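Local coordinates for protein GDP-L-fucose synthase (Campylobacter jejuni subsp. jejuni serotype O:2, PDB 7M13) that binds NADP(H) and serves as a GDP-D-glycero-L-gluco-heptose synthase, providing a heptose of the capsular polysaccharides of Campylobacter jejuni, at residues B[9-15]-B[62-68]; B[95-99]-B[154-160]; B[106-112]-B[161-167]. Where two conformers were deposited one is given. Numbering follows the deposited sequence.

Overall arrangement
All three contacts belong to the Rossmann-type NADP-binding part. Contacts 1 and 3, centres about 13 Å apart, share a sheet: strands 63-66 and 105-111 are neighbours, joined by probable hydrogen bonds Val107 N to Val64 O (2.9 Å) and Leu66 N to Val107 O (2.8 Å). Both touch NADP at their strands' C-terminal ends. Contact 2 joins helix 80-100, which leads from strand 63-66 to 105-111, and helix 138-158, which leads from there to 162-171; its centre is about 15 and 14 Å from those of contacts 1 and 3. It lies at the subunit interface, the side chain of Ile95 about 11 Å from NADP; Asn155 ND2 reaches Phe162 O (2.8 Å), tying it to contact 3.

Contact 1: B[9-15]-B[62-68]; sequences SKIYIAG and EYVFLTA. With NAP (NADP nicotinamide-adenine-dinucleotide phosphate), chain E.
Apolar side chains clothe both faces of this pair of parallel strands. On one face, Ile11 CG2 meets the edge of the Phe65 ring (CE2, 3.8 Å), Ile13 CG1 lies 4.2 Å from Phe65 CD2, and Ile11 CG1 lies 4.2 Å from Tyr63 CB; Ile11, Ile13, Tyr63 and Phe65 all take chi1 m. On the other, Tyr12 CD2 approaches Val64 CG1 (4.0 Å) and Ala14 CB approaches Leu66 CD1 (3.8 Å), with Tyr12, Val64 and Leu66 in t. Strands 11-14 and 63-66 run 4.7 Å apart at 12°, in the register Ile11-Tyr63, Tyr12-Val64, Ile13-Phe65, Ala14-Leu66. The ladder runs Tyr63 N to Lys10 O (3.3 Å), Tyr12 N to Tyr63 O (2.8 Å), Phe65 N to Tyr12 O (2.9 Å), Ala14 N to Phe65 O (2.8 Å) and Thr67 N to Ala14 O (3.1 Å). Thr67 OG1, chi1 p, also donates to Ala14 O (2.7 Å).

At the N-terminal edge Glu62 N bonds Lys10 O (2.8 Å), while Lys10 N bonds Glu62 OE2 (2.9 Å). A water links Ser9 OG (2.7 Å) to Glu62 OE1 (2.5 Å), which also salt-bridges Lys104; Ser9 OG is also hydrogen-bonded to Gln6 N. At the other end Gly15 has phi/psi 72/43, and a CB there would clash with Ala68 CA and Thr67 OG1. Gly15 begins the GxxGxxG loop of a Rossmann fold. Ala68 CA comes within 3.2 Å of NADP O4B, and Thr67 O within 3.4 Å of C5D. The chemistry thus divides lengthwise: a charged, hydrated start, and a close-fitting neutral end against the cofactor's riboses.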
loop_
_atom_site.group_PDB
_atom_site.type_symbol
_atom_site.label_atom_id
_atom_site.label_comp_id
_atom_site.label_asym_id
_atom_site.label_seq_id
_atom_site.Cartn_x
_atom_site.Cartn_y
_atom_site.Cartn_z
ATOM N N SER B 9 -8.519 30.851 -9.136
ATOM C CA SER B 9 -8.203 29.822 -8.119
ATOM C C SER B 9 -6.719 29.521 -8.055
ATOM O O SER B 9 -6.037 29.436 -9.090
ATOM C CB SER B 9 -8.947 28.546 -8.400
ATOM O OG SER B 9 -10.346 28.706 -8.314
ATOM N N LYS B 10 -6.201 29.319 -6.844
ATOM C CA LYS B 10 -4.782 28.985 -6.679
ATOM C C LYS B 10 -4.614 27.491 -6.927
ATOM O O LYS B 10 -5.162 26.708 -6.153
ATOM C CB LYS B 10 -4.259 29.394 -5.305
ATOM C CG LYS B 10 -2.749 29.277 -5.219
ATOM C CD LYS B 10 -2.187 29.986 -4.003
ATOM C CE LYS B 10 -0.689 30.095 -3.983
ATOM N NZ LYS B 10 -0.288 30.999 -2.874
ATOM N N ILE B 11 -3.838 27.133 -7.934
ATOM C CA ILE B 11 -3.694 25.741 -8.424
ATOM C C ILE B 11 -2.250 25.329 -8.277
ATOM O O ILE B 11 -1.379 25.952 -8.858
ATOM C CB ILE B 11 -4.135 25.624 -9.895
ATOM C CG1 ILE B 11 -5.582 26.068 -10.025
ATOM C CG2 ILE B 11 -3.886 24.201 -10.409
ATOM C CD1 ILE B 11 -6.054 26.220 -11.464
ATOM N N TYR B 12 -1.989 24.238 -7.539
ATOM C CA TYR B 12 -0.652 23.628 -7.420
ATOM C C TYR B 12 -0.556 22.445 -8.374
ATOM O O TYR B 12 -1.407 21.568 -8.316
ATOM C CB TYR B 12 -0.407 23.235 -5.963
ATOM C CG TYR B 12 0.831 22.423 -5.706
ATOM C CD1 TYR B 12 2.053 22.718 -6.290
ATOM C CD2 TYR B 12 0.753 21.293 -4.894
ATOM C CE1 TYR B 12 3.178 21.957 -6.038
ATOM C CE2 TYR B 12 1.878 20.547 -4.620
ATOM C CZ TYR B 12 3.072 20.843 -5.223
ATOM O OH TYR B 12 4.159 20.058 -5.005
ATOM N N ILE B 13 0.400 22.490 -9.276
ATOM C CA ILE B 13 0.808 21.334 -10.116
ATOM C C ILE B 13 2.097 20.789 -9.533
ATOM O O ILE B 13 3.151 21.395 -9.709
ATOM C CB ILE B 13 0.936 21.703 -11.608
ATOM C CG1 ILE B 13 -0.366 22.315 -12.129
ATOM C CG2 ILE B 13 1.317 20.467 -12.426
ATOM C CD1 ILE B 13 -0.330 23.796 -12.328
ATOM N N ALA B 14 2.031 19.635 -8.876
ATOM C CA ALA B 14 3.209 18.954 -8.322
ATOM C C ALA B 14 3.916 18.258 -9.467
ATOM O O ALA B 14 3.195 17.653 -10.295
ATOM C CB ALA B 14 2.783 18.005 -7.244
ATOM N N GLY B 15 5.228 18.349 -9.567
ATOM C CA GLY B 15 5.976 17.732 -10.672
ATOM C C GLY B 15 5.762 18.453 -11.977
ATOM O O GLY B 15 5.606 17.791 -13.033
ATOM N N GLU B 62 -5.714 25.789 -3.591
ATOM C CA GLU B 62 -7.137 25.412 -3.575
ATOM C C GLU B 62 -7.363 24.115 -4.356
ATOM O O GLU B 62 -8.252 23.394 -4.000
ATOM C CB GLU B 62 -7.951 26.538 -4.216
ATOM C CG GLU B 62 -7.951 27.822 -3.391
ATOM C CD GLU B 62 -8.762 28.908 -4.069
ATOM O OE1 GLU B 62 -10.020 28.823 -4.028
ATOM O OE2 GLU B 62 -8.124 29.794 -4.665
ATOM N N TYR B 63 -6.525 23.840 -5.338
ATOM C CA TYR B 63 -6.631 22.679 -6.257
ATOM C C TYR B 63 -5.232 22.135 -6.437
ATOM O O TYR B 63 -4.240 22.888 -6.539
ATOM C CB TYR B 63 -7.249 23.087 -7.603
ATOM C CG TYR B 63 -8.665 23.522 -7.409
ATOM C CD1 TYR B 63 -9.706 22.624 -7.421
ATOM C CD2 TYR B 63 -8.976 24.855 -7.216
ATOM C CE1 TYR B 63 -11.005 23.015 -7.194
ATOM C CE2 TYR B 63 -10.273 25.270 -6.983
ATOM C CZ TYR B 63 -11.296 24.347 -6.967
ATOM O OH TYR B 63 -12.585 24.743 -6.723
ATOM N N VAL B 64 -5.105 20.811 -6.461
ATOM C CA VAL B 64 -3.813 20.123 -6.612
ATOM C C VAL B 64 -3.891 19.106 -7.750
ATOM O O VAL B 64 -4.833 18.264 -7.776
ATOM C CB VAL B 64 -3.435 19.424 -5.293
ATOM C CG1 VAL B 64 -2.166 18.614 -5.464
ATOM C CG2 VAL B 64 -3.288 20.430 -4.139
ATOM N N PHE B 65 -2.939 19.163 -8.673
ATOM C CA PHE B 65 -2.648 18.084 -9.645
ATOM C C PHE B 65 -1.369 17.413 -9.235
ATOM O O PHE B 65 -0.297 18.065 -9.251
ATOM C CB PHE B 65 -2.584 18.618 -11.069
ATOM C CG PHE B 65 -3.862 19.221 -11.584
ATOM C CD1 PHE B 65 -4.776 18.440 -12.272
ATOM C CD2 PHE B 65 -4.106 20.584 -11.510
ATOM C CE1 PHE B 65 -5.956 18.967 -12.765
ATOM C CE2 PHE B 65 -5.281 21.106 -12.020
ATOM C CZ PHE B 65 -6.181 20.307 -12.685
ATOM N N LEU B 66 -1.461 16.156 -8.811
ATOM C CA LEU B 66 -0.292 15.446 -8.266
ATOM C C LEU B 66 0.339 14.638 -9.390
ATOM O O LEU B 66 -0.124 13.483 -9.624
ATOM C CB LEU B 66 -0.734 14.583 -7.099
ATOM C CG LEU B 66 0.359 13.758 -6.456
ATOM C CD1 LEU B 66 1.622 14.584 -6.234
ATOM C CD2 LEU B 66 -0.187 13.127 -5.190
ATOM N N THR B 67 1.342 15.166 -10.074
ATOM C CA THR B 67 1.973 14.434 -11.200
ATOM C C THR B 67 3.356 13.905 -10.838
ATOM O O THR B 67 3.867 13.085 -11.598
ATOM C CB THR B 67 2.072 15.257 -12.499
ATOM O OG1 THR B 67 3.263 16.064 -12.491
ATOM C CG2 THR B 67 0.853 16.104 -12.740
ATOM N N ALA B 68 3.941 14.330 -9.722
ATOM C CA ALA B 68 5.318 13.971 -9.379
ATOM C C ALA B 68 5.433 12.471 -9.091
ATOM O O ALA B 68 4.561 11.914 -8.416
ATOM C CB ALA B 68 5.745 14.759 -8.188
HETATM P PA NAP E . 7.613 12.527 -15.303
HETATM O O1A NAP E . 8.462 11.334 -14.980
HETATM O O2A NAP E . 7.744 13.111 -16.689
HETATM O O5B NAP E . 7.867 13.715 -14.307
HETATM C C5B NAP E . 7.873 13.496 -12.897
HETATM C C4B NAP E . 8.221 14.805 -12.261
HETATM O O4B NAP E . 8.134 14.616 -10.828
HETATM C C3B NAP E . 9.649 15.308 -12.559
HETATM O O3B NAP E . 9.589 16.637 -13.065
HETATM C C2B NAP E . 10.359 15.182 -11.217
HETATM O O2B NAP E . 11.298 16.228 -10.961
HETATM C C1B NAP E . 9.203 15.322 -10.233
HETATM N N9A NAP E . 9.520 14.727 -8.953
HETATM C C8A NAP E . 9.833 13.429 -8.684
HETATM N N7A NAP E . 10.190 13.214 -7.440
HETATM C C5A NAP E . 10.119 14.459 -6.853
HETATM C C6A NAP E . 10.393 14.897 -5.545
HETATM N N6A NAP E . 10.851 14.104 -4.569
HETATM N N1A NAP E . 10.229 16.215 -5.297
HETATM C C2A NAP E . 9.802 17.016 -6.283
HETATM N N3A NAP E . 9.523 16.712 -7.552
HETATM C C4A NAP E . 9.713 15.405 -7.772
HETATM O O3 NAP E . 6.084 12.146 -15.040
HETATM P PN NAP E . 4.952 11.832 -16.102
HETATM O O1N NAP E . 5.483 10.847 -17.069
HETATM O O2N NAP E . 4.440 13.133 -16.576
HETATM O O5D NAP E . 3.858 11.120 -15.159
HETATM C C5D NAP E . 2.835 11.872 -14.547
HETATM C C4D NAP E . 1.964 10.919 -13.779
HETATM O O4D NAP E . 1.329 9.986 -14.696
HETATM C C3D NAP E . 2.699 10.069 -12.734
HETATM O O3D NAP E . 1.867 9.840 -11.588
HETATM C C2D NAP E . 2.949 8.803 -13.504
HETATM O O2D NAP E . 3.218 7.674 -12.678
HETATM C C1D NAP E . 1.660 8.660 -14.288
HETATM N N1N NAP E . 1.843 7.770 -15.455
HETATM C C2N NAP E . 2.715 8.074 -16.464
HETATM C C3N NAP E . 2.931 7.202 -17.476
HETATM C C7N NAP E . 3.877 7.475 -18.590
HETATM O O7N NAP E . 3.889 6.703 -19.571
HETATM N N7N NAP E . 4.664 8.542 -18.491
HETATM C C4N NAP E . 2.186 5.960 -17.535
HETATM C C5N NAP E . 1.250 5.721 -16.460
HETATM C C6N NAP E . 1.166 6.551 -15.466
HETATM P P2B NAP E . 12.769 16.186 -11.631
HETATM O O1X NAP E . 12.523 16.593 -13.057
HETATM O O2X NAP E . 13.354 14.856 -11.449
HETATM O O3X NAP E . 13.557 17.239 -10.829
HETATM O O HOH W 1 -11.485 29.418 -6.009
#

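Contact 2: B[95-99]-B[154-160]; sequences IHNSF and YNIQYGT
This is an aromatic cluster between two helices, placed where the C-terminal ends of helices 80-100 and 138-158 face the second subunit. The two helical pieces run in roughly the same direction, crossing at -32°, but their axes come no closer than 12.3 Å, so long side chains bridge the gap. Tyr154 (chi1 -87°) points toward residues 95-99: its hydroxyl shares a 2.7 Å hydrogen bond with His96 ND1, in the plane of the imidazole, and Ile95 CG2 sits over one face of its ring, 4.2 Å from CD1. Phe99, chi1 t, fills the middle, with CD2 3.7 Å from Tyr154 CE2 and CE1 over the Tyr158 ring, 3.4 Å from CG. The Phe99 and Tyr158 centroids are 4.2 Å apart, with planes inclined by 34°. Tyr158 takes chi1 m.

Gly159, phi 71°, ends the helical conformation and turns the chain so that Thr160 CG2 reaches Phe99 CD1 (3.9 Å), while Thr160 OG1 donates to Asn155 OD1 (2.8 Å). The setting is consistent with the helix-bundle dimer interface of extended short-chain dehydrogenases: Tyr85 of the second subunit stacks on His96, and Asp82 of that subunit accepts from Tyr158 OH. Toward the sheet, Phe162 of strand 162-171 packs against Ile95, Ser98 and Tyr154, while helix 49-59 meets Asn97 and Ser98.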
loop_
_atom_site.group_PDB
_atom_site.type_symbol
_atom_site.label_atom_id
_atom_site.label_comp_id
_atom_site.label_asym_id
_atom_site.label_seq_id
_atom_site.Cartn_x
_atom_site.Cartn_y
_atom_site.Cartn_z
ATOM N N ILE B 95 -1.168 14.236 -0.311
ATOM C CA ILE B 95 -2.600 13.966 -0.073
ATOM C C ILE B 95 -2.955 14.402 1.358
ATOM O O ILE B 95 -3.952 15.105 1.572
ATOM C CB ILE B 95 -2.958 12.505 -0.351
ATOM C CG1 ILE B 95 -2.821 12.193 -1.836
ATOM C CG2 ILE B 95 -4.361 12.222 0.155
ATOM C CD1 ILE B 95 -2.815 10.711 -2.148
ATOM N N HIS B 96 -2.166 14.000 2.357
ATOM C CA HIS B 96 -2.513 14.329 3.752
ATOM C C HIS B 96 -2.433 15.849 3.968
ATOM O O HIS B 96 -3.325 16.382 4.646
ATOM C CB HIS B 96 -1.618 13.577 4.741
ATOM C CG HIS B 96 -1.992 13.858 6.140
ATOM N ND1 HIS B 96 -3.139 13.343 6.647
ATOM C CD2 HIS B 96 -1.410 14.593 7.117
ATOM C CE1 HIS B 96 -3.263 13.739 7.912
ATOM N NE2 HIS B 96 -2.219 14.493 8.225
ATOM N N ASN B 97 -1.381 16.503 3.475
ATOM C CA ASN B 97 -1.233 17.966 3.692
ATOM C C ASN B 97 -2.257 18.743 2.870
ATOM O O ASN B 97 -2.697 19.788 3.330
ATOM C CB ASN B 97 0.206 18.436 3.536
ATOM C CG ASN B 97 1.001 17.949 4.727
ATOM O OD1 ASN B 97 0.820 18.483 5.836
ATOM N ND2 ASN B 97 1.728 16.847 4.569
ATOM N N SER B 98 -2.806 18.168 1.803
ATOM C CA SER B 98 -3.942 18.779 1.070
ATOM C C SER B 98 -5.166 18.751 1.981
ATOM O O SER B 98 -5.824 19.769 2.131
ATOM C CB SER B 98 -4.218 18.062 -0.228
ATOM O OG SER B 98 -3.195 18.267 -1.170
ATOM N N PHE B 99 -5.456 17.607 2.583
ATOM C CA PHE B 99 -6.565 17.463 3.543
ATOM C C PHE B 99 -6.362 18.460 4.696
ATOM O O PHE B 99 -7.358 19.138 5.083
ATOM C CB PHE B 99 -6.660 16.013 4.044
ATOM C CG PHE B 99 -7.362 15.886 5.366
ATOM C CD1 PHE B 99 -8.726 16.064 5.472
ATOM C CD2 PHE B 99 -6.610 15.637 6.505
ATOM C CE1 PHE B 99 -9.358 15.973 6.700
ATOM C CE2 PHE B 99 -7.243 15.514 7.728
ATOM C CZ PHE B 99 -8.600 15.691 7.820
ATOM N N TYR B 154 -9.726 8.951 2.190
ATOM C CA TYR B 154 -9.926 10.362 2.619
ATOM C C TYR B 154 -11.332 10.815 2.207
ATOM O O TYR B 154 -12.067 11.458 2.996
ATOM C CB TYR B 154 -8.823 11.279 2.093
ATOM C CG TYR B 154 -7.636 11.319 3.022
ATOM C CD1 TYR B 154 -6.698 10.313 3.028
ATOM C CD2 TYR B 154 -7.563 12.262 4.040
ATOM C CE1 TYR B 154 -5.641 10.324 3.923
ATOM C CE2 TYR B 154 -6.521 12.273 4.947
ATOM C CZ TYR B 154 -5.559 11.284 4.908
ATOM O OH TYR B 154 -4.523 11.229 5.820
ATOM N N ASN B 155 -11.755 10.443 1.008
ATOM C CA ASN B 155 -13.081 10.872 0.513
ATOM C C ASN B 155 -14.160 10.293 1.445
ATOM O O ASN B 155 -15.147 10.968 1.784
ATOM C CB ASN B 155 -13.283 10.395 -0.917
ATOM C CG ASN B 155 -12.350 11.078 -1.914
ATOM O OD1 ASN B 155 -11.682 12.089 -1.610
ATOM N ND2 ASN B 155 -12.284 10.510 -3.103
ATOM N N ILE B 156 -13.999 9.039 1.846
ATOM C CA ILE B 156 -15.019 8.361 2.672
ATOM C C ILE B 156 -14.965 8.898 4.102
ATOM O O ILE B 156 -16.029 9.218 4.675
ATOM C CB ILE B 156 -14.826 6.842 2.620
ATOM C CG1 ILE B 156 -15.113 6.307 1.217
ATOM C CG2 ILE B 156 -15.693 6.153 3.671
ATOM C CD1 ILE B 156 -14.720 4.875 1.007
ATOM N N GLN B 157 -13.796 8.924 4.723
ATOM C CA GLN B 157 -13.727 9.277 6.160
ATOM C C GLN B 157 -13.965 10.776 6.337
ATOM O O GLN B 157 -14.663 11.157 7.315
ATOM C CB GLN B 157 -12.389 8.884 6.784
ATOM C CG GLN B 157 -12.278 9.380 8.216
ATOM C CD GLN B 157 -11.047 8.920 8.964
ATOM O OE1 GLN B 157 -10.202 8.186 8.430
ATOM N NE2 GLN B 157 -10.897 9.391 10.199
ATOM N N TYR B 158 -13.371 11.618 5.506
ATOM C CA TYR B 158 -13.273 13.073 5.752
ATOM C C TYR B 158 -14.118 13.872 4.748
ATOM O O TYR B 158 -14.113 15.121 4.887
ATOM C CB TYR B 158 -11.811 13.472 5.734
ATOM C CG TYR B 158 -11.025 12.977 6.909
ATOM C CD1 TYR B 158 -11.311 13.447 8.181
ATOM C CD2 TYR B 158 -9.934 12.118 6.757
ATOM C CE1 TYR B 158 -10.579 13.029 9.275
ATOM C CE2 TYR B 158 -9.164 11.740 7.843
ATOM C CZ TYR B 158 -9.493 12.180 9.112
ATOM O OH TYR B 158 -8.759 11.811 10.214
ATOM N N GLY B 159 -14.760 13.260 3.764
ATOM C CA GLY B 159 -15.576 14.023 2.802
ATOM C C GLY B 159 -14.747 14.853 1.869
ATOM O O GLY B 159 -15.265 15.859 1.338
ATOM N N THR B 160 -13.481 14.484 1.629
ATOM C CA THR B 160 -12.633 15.148 0.629
ATOM C C THR B 160 -13.108 14.799 -0.783
ATOM O O THR B 160 -14.021 13.939 -0.965
ATOM C CB THR B 160 -11.156 14.789 0.839
ATOM O OG1 THR B 160 -11.040 13.363 0.816
ATOM C CG2 THR B 160 -10.621 15.282 2.164
#

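Contact 3: B[106-112]-B[161-167]; sequences LVFFGSG and NFITLVL. With NAP (NADP nicotinamide-adenine-dinucleotide phosphate), chain E.
Strands 106-111 and 162-167 run extended and parallel, 4.4 Å apart at -33°, in register from Leu106-Phe162 through Ser111-Leu167. The ladder alternates: Leu106 N to Asn161 O (3.2 Å), Ile163 N to Leu106 O, Phe108 N to Ile163 O and Leu165 N to Phe108 O (each 2.9 Å), Gly110 N to Leu165 O (2.8 Å), Leu167 N to Gly110 O (3.2 Å) and Gly112 N to Leu167 O (2.9 Å). Helix 138-158 connects the two strands, a beta-alpha-beta crossover of the Rossmann fold, and packs on the face bearing Leu106, Phe108, Phe162 and Thr164. There Leu106 CB touches Phe162 CD1 (3.5 Å), and Thr164 OG1 lies at the edge of the Phe108 ring, 3.5 Å from CD2. On the opposite face Val107 CG1 meets Leu165 CD1 (3.8 Å), and Phe109, with chi1 m, brings CD1 to 4.1 Å from Leu167 CD2. NADP crosses the C-terminal ends: O3D bonds Phe109 O weakly (3.3 Å), and Leu167 O and Gly110 O approach nicotinamide C5N (3.4 Å) and C6N (3.5 Å). Ser111, predicted to matter for catalysis, touches Phe140, at the predicted proton donor/acceptor position (usually the tyrosine of YxxxK; here Lys144 follows), though a phenyl ring cannot exchange protons.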
loop_
_atom_site.group_PDB
_atom_site.type_symbol
_atom_site.label_atom_id
_atom_site.label_comp_id
_atom_site.label_asym_id
_atom_site.label_seq_id
_atom_site.Cartn_x
_atom_site.Cartn_y
_atom_site.Cartn_z
ATOM N N LEU B 106 -8.356 17.447 -5.547
ATOM C CA LEU B 106 -7.042 16.932 -5.951
ATOM C C LEU B 106 -7.256 15.862 -7.003
ATOM O O LEU B 106 -8.210 15.092 -6.868
ATOM C CB LEU B 106 -6.353 16.354 -4.703
ATOM C CG LEU B 106 -4.968 15.717 -4.893
ATOM C CD1 LEU B 106 -4.124 15.919 -3.632
ATOM C CD2 LEU B 106 -5.080 14.239 -5.216
ATOM N N VAL B 107 -6.383 15.851 -7.999
ATOM C CA VAL B 107 -6.324 14.758 -8.997
ATOM C C VAL B 107 -4.965 14.098 -8.901
ATOM O O VAL B 107 -3.942 14.782 -8.890
ATOM C CB VAL B 107 -6.588 15.270 -10.412
ATOM C CG1 VAL B 107 -6.246 14.199 -11.449
ATOM C CG2 VAL B 107 -8.017 15.737 -10.546
ATOM N N PHE B 108 -4.958 12.788 -8.726
ATOM C CA PHE B 108 -3.763 11.941 -8.655
ATOM C C PHE B 108 -3.755 11.054 -9.894
ATOM O O PHE B 108 -4.817 10.617 -10.345
ATOM C CB PHE B 108 -3.796 11.085 -7.386
ATOM C CG PHE B 108 -2.752 10.005 -7.299
ATOM C CD1 PHE B 108 -1.406 10.331 -7.329
ATOM C CD2 PHE B 108 -3.114 8.690 -7.083
ATOM C CE1 PHE B 108 -0.436 9.352 -7.238
ATOM C CE2 PHE B 108 -2.143 7.711 -7.005
ATOM C CZ PHE B 108 -0.815 8.050 -7.099
ATOM N N PHE B 109 -2.598 10.669 -10.379
ATOM C CA PHE B 109 -2.476 9.789 -11.568
ATOM C C PHE B 109 -1.948 8.428 -11.146
ATOM O O PHE B 109 -0.864 8.316 -10.498
ATOM C CB PHE B 109 -1.599 10.425 -12.625
ATOM C CG PHE B 109 -2.180 11.714 -13.133
ATOM C CD1 PHE B 109 -3.155 11.703 -14.121
ATOM C CD2 PHE B 109 -1.872 12.911 -12.513
ATOM C CE1 PHE B 109 -3.717 12.894 -14.553
ATOM C CE2 PHE B 109 -2.446 14.094 -12.952
ATOM C CZ PHE B 109 -3.385 14.076 -13.955
ATOM N N GLY B 110 -2.688 7.374 -11.490
ATOM C CA GLY B 110 -2.242 5.998 -11.335
ATOM C C GLY B 110 -1.690 5.435 -12.630
ATOM O O GLY B 110 -1.784 6.099 -13.682
ATOM N N SER B 111 -1.164 4.228 -12.550
ATOM C CA SER B 111 -0.553 3.486 -13.663
ATOM C C SER B 111 -1.282 2.164 -13.811
ATOM O O SER B 111 -1.666 1.575 -12.787
ATOM C CB SER B 111 0.935 3.275 -13.404
ATOM O OG SER B 111 1.447 2.241 -14.211
ATOM N N GLY B 112 -1.369 1.662 -15.029
ATOM C CA GLY B 112 -1.871 0.308 -15.295
ATOM C C GLY B 112 -1.073 -0.751 -14.569
ATOM O O GLY B 112 -1.545 -1.868 -14.461
ATOM N N ASN B 161 -12.434 15.397 -1.753
ATOM C CA ASN B 161 -12.757 15.151 -3.186
ATOM C C ASN B 161 -11.448 14.975 -3.953
ATOM O O ASN B 161 -11.023 15.860 -4.659
ATOM C CB ASN B 161 -13.682 16.209 -3.802
ATOM C CG ASN B 161 -15.135 15.947 -3.478
ATOM O OD1 ASN B 161 -15.730 14.992 -3.985
ATOM N ND2 ASN B 161 -15.707 16.776 -2.624
ATOM N N PHE B 162 -10.840 13.824 -3.736
ATOM C CA PHE B 162 -9.519 13.425 -4.254
ATOM C C PHE B 162 -9.729 12.287 -5.248
ATOM O O PHE B 162 -10.141 11.195 -4.848
ATOM C CB PHE B 162 -8.653 12.981 -3.070
ATOM C CG PHE B 162 -8.326 13.999 -1.997
ATOM C CD1 PHE B 162 -8.545 15.352 -2.167
ATOM C CD2 PHE B 162 -7.705 13.572 -0.844
ATOM C CE1 PHE B 162 -8.190 16.255 -1.174
ATOM C CE2 PHE B 162 -7.357 14.476 0.148
ATOM C CZ PHE B 162 -7.622 15.799 -0.020
ATOM N N ILE B 163 -9.461 12.543 -6.517
ATOM C CA ILE B 163 -9.860 11.611 -7.603
ATOM C C ILE B 163 -8.604 11.044 -8.251
ATOM O O ILE B 163 -7.682 11.814 -8.556
ATOM C CB ILE B 163 -10.687 12.360 -8.644
ATOM C CG1 ILE B 163 -11.810 13.184 -8.027
ATOM C CG2 ILE B 163 -11.219 11.361 -9.651
ATOM C CD1 ILE B 163 -12.766 12.379 -7.252
ATOM N N THR B 164 -8.567 9.726 -8.481
ATOM C CA THR B 164 -7.447 9.035 -9.145
ATOM C C THR B 164 -7.847 8.713 -10.584
ATOM O O THR B 164 -8.887 8.040 -10.783
ATOM C CB THR B 164 -7.017 7.749 -8.424
ATOM O OG1 THR B 164 -6.538 8.157 -7.126
ATOM C CG2 THR B 164 -5.915 7.019 -9.141
ATOM N N LEU B 165 -7.013 9.115 -11.527
ATOM C CA LEU B 165 -7.135 8.797 -12.951
ATOM C C LEU B 165 -5.979 7.886 -13.331
ATOM O O LEU B 165 -4.831 8.198 -13.007
ATOM C CB LEU B 165 -7.085 10.082 -13.779
ATOM C CG LEU B 165 -8.100 11.156 -13.430
ATOM C CD1 LEU B 165 -7.937 12.380 -14.340
ATOM C CD2 LEU B 165 -9.528 10.617 -13.524
ATOM N N VAL B 166 -6.254 6.781 -14.011
ATOM C CA VAL B 166 -5.259 5.716 -14.250
ATOM C C VAL B 166 -5.015 5.566 -15.750
ATOM O O VAL B 166 -5.990 5.400 -16.477
ATOM C CB VAL B 166 -5.730 4.393 -13.631
ATOM C CG1 VAL B 166 -4.649 3.336 -13.701
ATOM C CG2 VAL B 166 -6.197 4.604 -12.186
ATOM N N LEU B 167 -3.755 5.570 -16.171
ATOM C CA LEU B 167 -3.382 5.441 -17.597
ATOM C C LEU B 167 -2.261 4.422 -17.758
ATOM O O LEU B 167 -1.622 4.016 -16.769
ATOM C CB LEU B 167 -2.958 6.797 -18.166
ATOM C CG LEU B 167 -1.765 7.482 -17.505
ATOM C CD1 LEU B 167 -0.946 8.218 -18.549
ATOM C CD2 LEU B 167 -2.210 8.446 -16.430
HETATM P PA NAP E . 7.613 12.527 -15.303
HETATM O O1A NAP E . 8.462 11.334 -14.980
HETATM O O2A NAP E . 7.744 13.111 -16.689
HETATM O O5B NAP E . 7.867 13.715 -14.307
HETATM C C5B NAP E . 7.873 13.496 -12.897
HETATM C C4B NAP E . 8.221 14.805 -12.261
HETATM O O4B NAP E . 8.134 14.616 -10.828
HETATM C C3B NAP E . 9.649 15.308 -12.559
HETATM O O3B NAP E . 9.589 16.637 -13.065
HETATM C C2B NAP E . 10.359 15.182 -11.217
HETATM O O2B NAP E . 11.298 16.228 -10.961
HETATM C C1B NAP E . 9.203 15.322 -10.233
HETATM N N9A NAP E . 9.520 14.727 -8.953
HETATM C C8A NAP E . 9.833 13.429 -8.684
HETATM N N7A NAP E . 10.190 13.214 -7.440
HETATM C C5A NAP E . 10.119 14.459 -6.853
HETATM C C6A NAP E . 10.393 14.897 -5.545
HETATM N N6A NAP E . 10.851 14.104 -4.569
HETATM N N1A NAP E . 10.229 16.215 -5.297
HETATM C C2A NAP E . 9.802 17.016 -6.283
HETATM N N3A NAP E . 9.523 16.712 -7.552
HETATM C C4A NAP E . 9.713 15.405 -7.772
HETATM O O3 NAP E . 6.084 12.146 -15.040
HETATM P PN NAP E . 4.952 11.832 -16.102
HETATM O O1N NAP E . 5.483 10.847 -17.069
HETATM O O2N NAP E . 4.440 13.133 -16.576
HETATM O O5D NAP E . 3.858 11.120 -15.159
HETATM C C5D NAP E . 2.835 11.872 -14.547
HETATM C C4D NAP E . 1.964 10.919 -13.779
HETATM O O4D NAP E . 1.329 9.986 -14.696
HETATM C C3D NAP E . 2.699 10.069 -12.734
HETATM O O3D NAP E . 1.867 9.840 -11.588
HETATM C C2D NAP E . 2.949 8.803 -13.504
HETATM O O2D NAP E . 3.218 7.674 -12.678
HETATM C C1D NAP E . 1.660 8.660 -14.288
HETATM N N1N NAP E . 1.843 7.770 -15.455
HETATM C C2N NAP E . 2.715 8.074 -16.464
HETATM C C3N NAP E . 2.931 7.202 -17.476
HETATM C C7N NAP E . 3.877 7.475 -18.590
HETATM O O7N NAP E . 3.889 6.703 -19.571
HETATM N N7N NAP E . 4.664 8.542 -18.491
HETATM C C4N NAP E . 2.186 5.960 -17.535
HETATM C C5N NAP E . 1.250 5.721 -16.460
HETATM C C6N NAP E . 1.166 6.551 -15.466
HETATM P P2B NAP E . 12.769 16.186 -11.631
HETATM O O1X NAP E . 12.523 16.593 -13.057
HETATM O O2X NAP E . 13.354 14.856 -11.449
HETATM O O3X NAP E . 13.557 17.239 -10.829
#